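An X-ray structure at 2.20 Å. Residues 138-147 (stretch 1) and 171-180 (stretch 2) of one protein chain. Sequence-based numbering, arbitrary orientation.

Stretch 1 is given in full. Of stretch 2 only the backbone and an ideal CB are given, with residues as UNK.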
ATOM      1  N   ALA A 138       8.337   6.443   5.701  1.00 19.00           N
ATOM      2  CA  ALA A 138       9.515   6.420   4.833  1.00 20.18           C
ATOM      3  C   ALA A 138       9.163   6.167   3.370  1.00 19.33           C
ATOM      4  O   ALA A 138       9.880   6.585   2.482  1.00 20.23           O
ATOM      5  CB  ALA A 138      10.587   5.389   5.350  1.00 22.11           C
ATOM      6  N   LEU A 139       8.051   5.486   3.118  1.00 18.15           N
ATOM      7  CA  LEU A 139       7.659   5.137   1.764  1.00 17.47           C
ATOM      8  C   LEU A 139       6.903   6.294   1.118  1.00 17.20           C
ATOM      9  O   LEU A 139       7.078   6.576  -0.065  1.00 17.41           O
ATOM     10  CB  LEU A 139       6.770   3.892   1.811  1.00 16.95           C
ATOM     11  CG  LEU A 139       6.261   3.274   0.507  1.00 16.54           C
ATOM     12  CD1 LEU A 139       7.363   2.416  -0.177  1.00 17.61           C
ATOM     13  CD2 LEU A 139       4.991   2.494   0.818  1.00 15.94           C
ATOM     14  N   LEU A 140       6.044   6.961   1.898  1.00 16.60           N
ATOM     15  CA  LEU A 140       5.033   7.889   1.319  1.00 15.96           C
ATOM     16  C   LEU A 140       5.215   9.357   1.687  1.00 16.85           C
ATOM     17  O   LEU A 140       4.817  10.238   0.912  1.00 17.21           O
ATOM     18  CB  LEU A 140       3.616   7.428   1.673  1.00 14.97           C
ATOM     19  CG  LEU A 140       3.200   6.120   1.001  1.00 15.39           C
ATOM     20  CD1 LEU A 140       1.947   5.573   1.657  1.00 13.86           C
ATOM     21  CD2 LEU A 140       2.969   6.259  -0.534  1.00 14.87           C
ATOM     22  N   SER A 141       5.852   9.662   2.816  1.00 17.14           N
ATOM     23  CA  SER A 141       6.150  11.065   3.077  1.00 18.30           C
ATOM     24  C   SER A 141       6.961  11.683   1.954  1.00 18.80           C
ATOM     25  O   SER A 141       6.668  12.790   1.524  1.00 19.10           O
ATOM     26  CB  SER A 141       6.828  11.288   4.442  1.00 19.19           C
ATOM     27  OG  SER A 141       5.866  11.096   5.426  1.00 21.08           O
ATOM     28  N   PRO A 142       7.954  10.961   1.425  1.00 19.69           N
ATOM     29  CA  PRO A 142       8.690  11.704   0.398  1.00 20.33           C
ATOM     30  C   PRO A 142       7.943  11.762  -0.941  1.00 20.35           C
ATOM     31  O   PRO A 142       8.135  12.717  -1.705  1.00 22.02           O
ATOM     32  CB  PRO A 142      10.065  10.966   0.289  1.00 21.59           C
ATOM     33  CG  PRO A 142      10.124   9.990   1.382  1.00 21.52           C
ATOM     34  CD  PRO A 142       8.661   9.737   1.844  1.00 19.95           C
ATOM     35  N   VAL A 143       7.092  10.773  -1.214  1.00 18.74           N
ATOM     36  CA  VAL A 143       6.228  10.815  -2.358  1.00 18.45           C
ATOM     37  C   VAL A 143       5.420  12.075  -2.364  1.00 18.42           C
ATOM     38  O   VAL A 143       5.412  12.805  -3.349  1.00 19.10           O
ATOM     39  CB  VAL A 143       5.278   9.624  -2.400  1.00 17.50           C
ATOM     40  CG1 VAL A 143       4.236   9.815  -3.478  1.00 17.53           C
ATOM     41  CG2 VAL A 143       6.077   8.375  -2.676  1.00 17.85           C
ATOM     42  N   ILE A 144       4.757  12.332  -1.237  1.00 17.86           N
ATOM     43  CA  ILE A 144       3.847  13.465  -1.109  1.00 18.05           C
ATOM     44  C   ILE A 144       4.606  14.789  -1.122  1.00 19.12           C
ATOM     45  O   ILE A 144       4.189  15.732  -1.769  1.00 19.67           O
ATOM     46  CB  ILE A 144       2.967  13.334   0.170  1.00 17.56           C
ATOM     47  CG1 ILE A 144       2.147  12.061   0.097  1.00 16.66           C
ATOM     48  CG2 ILE A 144       2.088  14.587   0.389  1.00 18.22           C
ATOM     49  CD1 ILE A 144       1.528  11.584   1.442  1.00 16.79           C
ATOM     50  N   LYS A 145       5.725  14.860  -0.408  1.00 19.64           N
ATOM     51  CA  LYS A 145       6.497  16.115  -0.341  1.00 20.93           C
ATOM     52  C   LYS A 145       6.988  16.512  -1.711  1.00 21.61           C
ATOM     53  O   LYS A 145       6.916  17.682  -2.061  1.00 22.40           O
ATOM     54  CB  LYS A 145       7.680  15.998   0.620  1.00 21.76           C
ATOM     55  CG  LYS A 145       7.226  15.915   2.066  1.00 24.17           C
ATOM     56  CD  LYS A 145       8.334  15.547   3.044  1.00 27.81           C
ATOM     57  CE  LYS A 145       7.846  15.697   4.504  1.00 30.01           C
ATOM     58  NZ  LYS A 145       8.691  14.977   5.518  1.00 32.12           N
ATOM     59  N   THR A 146       7.480  15.526  -2.476  1.00 21.51           N
ATOM     60  CA  THR A 146       7.929  15.772  -3.839  1.00 22.41           C
ATOM     61  C   THR A 146       6.753  16.272  -4.707  1.00 22.19           C
ATOM     62  O   THR A 146       6.900  17.254  -5.406  1.00 23.17           O
ATOM     63  CB  THR A 146       8.579  14.529  -4.464  1.00 22.63           C
ATOM     64  OG1 THR A 146       9.705  14.135  -3.659  1.00 23.24           O
ATOM     65  CG2 THR A 146       9.059  14.808  -5.915  1.00 23.98           C
ATOM     66  N   LEU A 147       5.580  15.624  -4.625  1.00 21.13           N
ATOM     67  CA  LEU A 147       4.439  16.056  -5.462  1.00 21.33           C
ATOM     68  C   LEU A 147       4.089  17.526  -5.099  1.00 21.94           C
ATOM     69  O   LEU A 147       3.810  18.349  -5.969  1.00 22.88           O
ATOM     70  CB  LEU A 147       3.203  15.147  -5.284  1.00 20.41           C
ATOM     71  CG  LEU A 147       3.275  13.748  -5.919  1.00 20.40           C
ATOM     72  CD1 LEU A 147       1.988  12.914  -5.526  1.00 19.77           C
ATOM     73  CD2 LEU A 147       3.483  13.814  -7.421  1.00 21.37           C
ATOM     74  N   UNK A 171      12.902   8.175  -8.123  1.00 32.50           N
ATOM     75  CA  UNK A 171      13.336   7.402  -6.939  1.00 32.96           C
ATOM     76  C   UNK A 171      12.201   7.052  -5.988  1.00 28.62           C
ATOM     77  O   UNK A 171      12.160   5.951  -5.450  1.00 28.66           O
ATOM     78  CB  UNK A 171      14.399   8.188  -6.169  1.00 32.96           C
ATOM     79  N   UNK A 172      11.261   7.969  -5.797  1.00 25.81           N
ATOM     80  CA  UNK A 172      10.075   7.662  -4.993  1.00 23.11           C
ATOM     81  C   UNK A 172       9.240   6.549  -5.609  1.00 22.40           C
ATOM     82  O   UNK A 172       8.851   5.619  -4.927  1.00 21.41           O
ATOM     83  CB  UNK A 172       9.215   8.916  -4.822  1.00 23.11           C
ATOM     84  N   UNK A 173       9.015   6.637  -6.917  1.00 24.32           N
ATOM     85  CA  UNK A 173       8.244   5.645  -7.657  1.00 25.86           C
ATOM     86  C   UNK A 173       8.894   4.248  -7.574  1.00 27.64           C
ATOM     87  O   UNK A 173       8.190   3.242  -7.390  1.00 26.80           O
ATOM     88  CB  UNK A 173       8.106   6.078  -9.118  1.00 25.86           C
ATOM     89  N   UNK A 174      10.221   4.192  -7.683  1.00 29.78           N
ATOM     90  CA  UNK A 174      10.947   2.921  -7.526  1.00 32.05           C
ATOM     91  C   UNK A 174      10.712   2.342  -6.130  1.00 28.79           C
ATOM     92  O   UNK A 174      10.620   1.146  -5.939  1.00 29.94           O
ATOM     93  CB  UNK A 174      12.444   3.121  -7.769  1.00 32.05           C
ATOM     94  N   UNK A 175      10.674   3.196  -5.136  1.00 26.78           N
ATOM     95  CA  UNK A 175      10.244   2.779  -3.800  1.00 24.94           C
ATOM     96  C   UNK A 175       8.829   2.184  -3.803  1.00 21.44           C
ATOM     97  O   UNK A 175       8.583   1.194  -3.151  1.00 21.00           O
ATOM     98  CB  UNK A 175      10.301   3.970  -2.842  1.00 24.94           C
ATOM     99  N   UNK A 176       7.911   2.753  -4.562  1.00 20.27           N
ATOM    100  CA  UNK A 176       6.531   2.231  -4.567  1.00 18.81           C
ATOM    101  C   UNK A 176       6.469   0.924  -5.371  1.00 19.89           C
ATOM    102  O   UNK A 176       5.751  -0.011  -5.015  1.00 18.84           O
ATOM    103  CB  UNK A 176       5.564   3.262  -5.153  1.00 18.81           C
ATOM    104  N   UNK A 177       7.220   0.864  -6.455  1.00 21.92           N
ATOM    105  CA  UNK A 177       7.263  -0.386  -7.251  1.00 24.04           C
ATOM    106  C   UNK A 177       7.832  -1.553  -6.410  1.00 24.14           C
ATOM    107  O   UNK A 177       7.278  -2.630  -6.396  1.00 23.62           O
ATOM    108  CB  UNK A 177       8.111  -0.186  -8.509  1.00 24.04           C
ATOM    109  N   UNK A 178       8.961  -1.341  -5.744  1.00 25.47           N
ATOM    110  CA  UNK A 178       9.527  -2.390  -4.895  1.00 26.56           C
ATOM    111  C   UNK A 178       8.537  -2.820  -3.811  1.00 23.64           C
ATOM    112  O   UNK A 178       8.422  -4.019  -3.514  1.00 23.38           O
ATOM    113  CB  UNK A 178      10.830  -1.908  -4.254  1.00 26.56           C
ATOM    114  N   UNK A 179       7.810  -1.881  -3.205  1.00 21.57           N
ATOM    115  CA  UNK A 179       6.811  -2.324  -2.204  1.00 19.66           C
ATOM    116  C   UNK A 179       5.678  -3.138  -2.854  1.00 19.14           C
ATOM    117  O   UNK A 179       5.159  -4.108  -2.264  1.00 18.65           O
ATOM    118  CB  UNK A 179       6.222  -1.114  -1.476  1.00 19.66           C
ATOM    119  N   UNK A 180       5.257  -2.728  -4.036  1.00 19.70           N
ATOM    120  CA  UNK A 180       4.191  -3.419  -4.724  1.00 20.98           C
ATOM    121  C   UNK A 180       4.627  -4.865  -4.953  1.00 23.05           C
ATOM    122  O   UNK A 180       3.839  -5.783  -4.784  1.00 23.73           O
ATOM    123  CB  UNK A 180       3.843  -2.725  -6.042  1.00 20.98           C
TER

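Both stretches are helical, and they run roughly antiparallel, with 146° between their directions and 9.5 Å between axes at closest approach.

Position 171 lies out of reach of stretch 1. Its backbone is helical, so almost any helix-tolerant residue would do, polar ones included. It is Gln171, which makes no contact here.

Position 172 points toward stretch 1. Its CB is 3.8 Å from Val143 CG2, and the carbonyl of Pro142 and the hydroxyl of Thr146 lie close by. A short side chain suits the spot, either a small apolar one packing on Val143 or a polar one able to donate. The residue is Asn172, chi1 m. Its ND2 lies 3.0 Å from Thr146 OG1 and 3.2 Å from Pro142 O; the geometry does not settle either as a hydrogen bond. ND2 does donate to water 2 (2.9 Å), which in turn donates to Val143 O (2.9 Å). Water 1 links the backbones, donating to Leu139 O (2.7 Å) and Asn172 O (2.9 Å).

Position 173 points away from stretch 1, and 174 is out of reach. Neither is constrained by stretch 1. They are Leu173 and Asp174, and neither touches it.

Position 175 points toward Leu139, with the two CA atoms 6.6 Å apart. The ideal CB would sit 4.3 Å from Leu139 CD1 and be crowded by the carbonyl O of residue 172, at 3.0 Å. Glycine or another small residue suits best. It is Gly175. Leu139 CD1 comes within 3.4 Å of Gly175 O, so the leucine packs directly on the backbone.

Position 176 points sideways, its CB 5.4 Å from Leu139 CD1. Leu139, Leu140 and Val143 offer an apolar surface beyond. A medium or long apolar chain, such as leucine, isoleucine or methionine, could reach it. The residue is Ile176, both chi angles m. Its CD1 approaches Leu140 CD2 (3.6 Å), Leu139 CG (3.9 Å) and Val143 CG2 (4.2 Å), so one methyl meets all three.

Positions 177, out of reach, and 178, sideways, leave the choice open. They are Ile177 and Asn178, without contacts.

Position 179 points toward stretch 1, its CB 3.9 Å from Leu139 CD1. An apolar residue would fit, as would a long chain with an aliphatic stem. It is Arg179, chi1 t. In the deposited model its CB is 4.0 Å from Leu139 CD1, and Leu139 CD2 lies over one face of the guanidinium.

Position 180 is out of reach, so many residues would serve. Thr180 OG1 donates to Ile176 O (2.8 Å), within its own helix.

Stretch 2 (171-180) QNLDGIINRT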
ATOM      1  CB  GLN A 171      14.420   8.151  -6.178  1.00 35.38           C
ATOM      2  CG  GLN A 171      15.733   8.203  -6.948  1.00 43.65           C
ATOM      3  CD  GLN A 171      16.765   9.065  -6.266  1.00 50.58           C
ATOM      4  OE1 GLN A 171      16.431   9.893  -5.415  1.00 52.83           O
ATOM      5  NE2 GLN A 171      18.033   8.889  -6.642  1.00 57.28           N
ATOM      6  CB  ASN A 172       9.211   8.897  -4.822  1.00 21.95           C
ATOM      7  CG  ASN A 172       9.902  10.007  -4.063  1.00 22.75           C
ATOM      8  OD1 ASN A 172      10.824   9.774  -3.286  1.00 23.99           O
ATOM      9  ND2 ASN A 172       9.421  11.238  -4.269  1.00 22.59           N
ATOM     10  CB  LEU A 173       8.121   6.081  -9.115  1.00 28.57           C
ATOM     11  CG  LEU A 173       7.378   5.194 -10.100  1.00 31.95           C
ATOM     12  CD1 LEU A 173       6.048   4.792  -9.520  1.00 31.53           C
ATOM     13  CD2 LEU A 173       7.216   5.918 -11.423  1.00 35.10           C
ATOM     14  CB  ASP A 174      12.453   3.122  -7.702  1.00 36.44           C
ATOM     15  CG  ASP A 174      12.847   3.516  -9.117  1.00 42.80           C
ATOM     16  OD1 ASP A 174      12.053   3.290 -10.062  1.00 47.60           O
ATOM     17  OD2 ASP A 174      13.977   4.044  -9.283  1.00 48.94           O
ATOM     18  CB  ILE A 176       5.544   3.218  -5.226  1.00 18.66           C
ATOM     19  CG1 ILE A 176       5.423   4.508  -4.383  1.00 18.14           C
ATOM     20  CG2 ILE A 176       4.204   2.500  -5.546  1.00 18.52           C
ATOM     21  CD1 ILE A 176       4.801   4.342  -2.983  1.00 17.45           C
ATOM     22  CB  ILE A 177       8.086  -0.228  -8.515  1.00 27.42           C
ATOM     23  CG1 ILE A 177       7.417   0.775  -9.473  1.00 28.16           C
ATOM     24  CG2 ILE A 177       8.336  -1.606  -9.198  1.00 30.42           C
ATOM     25  CD1 ILE A 177       8.327   1.193 -10.676  1.00 32.33           C
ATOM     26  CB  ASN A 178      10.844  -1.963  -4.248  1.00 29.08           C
ATOM     27  CG  ASN A 178      11.958  -1.753  -5.267  1.00 35.16           C
ATOM     28  OD1 ASN A 178      11.902  -2.283  -6.367  1.00 40.48           O
ATOM     29  ND2 ASN A 178      12.970  -0.956  -4.904  1.00 35.77           N
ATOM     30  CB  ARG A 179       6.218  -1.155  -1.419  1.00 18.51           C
ATOM     31  CG  ARG A 179       5.222  -1.573  -0.318  1.00 17.79           C
ATOM     32  CD  ARG A 179       5.888  -2.407   0.774  1.00 18.76           C
ATOM     33  NE  ARG A 179       6.920  -1.666   1.499  1.00 20.74           N
ATOM     34  CZ  ARG A 179       6.722  -0.892   2.577  1.00 21.92           C
ATOM     35  NH1 ARG A 179       5.489  -0.735   3.096  1.00 21.25           N
ATOM     36  NH2 ARG A 179       7.771  -0.278   3.160  1.00 24.33           N
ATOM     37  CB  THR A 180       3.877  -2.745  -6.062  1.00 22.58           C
ATOM     38  OG1 THR A 180       3.456  -1.407  -5.793  1.00 22.72           O
ATOM     39  CG2 THR A 180       2.769  -3.467  -6.795  1.00 24.68           C
TER
HETATM   40  O   HOH W   1       8.712   5.663  -2.023  1.00 18.13           O
HETATM   41  O   HOH W   2       6.923  11.805  -5.655  1.00 19.65           O
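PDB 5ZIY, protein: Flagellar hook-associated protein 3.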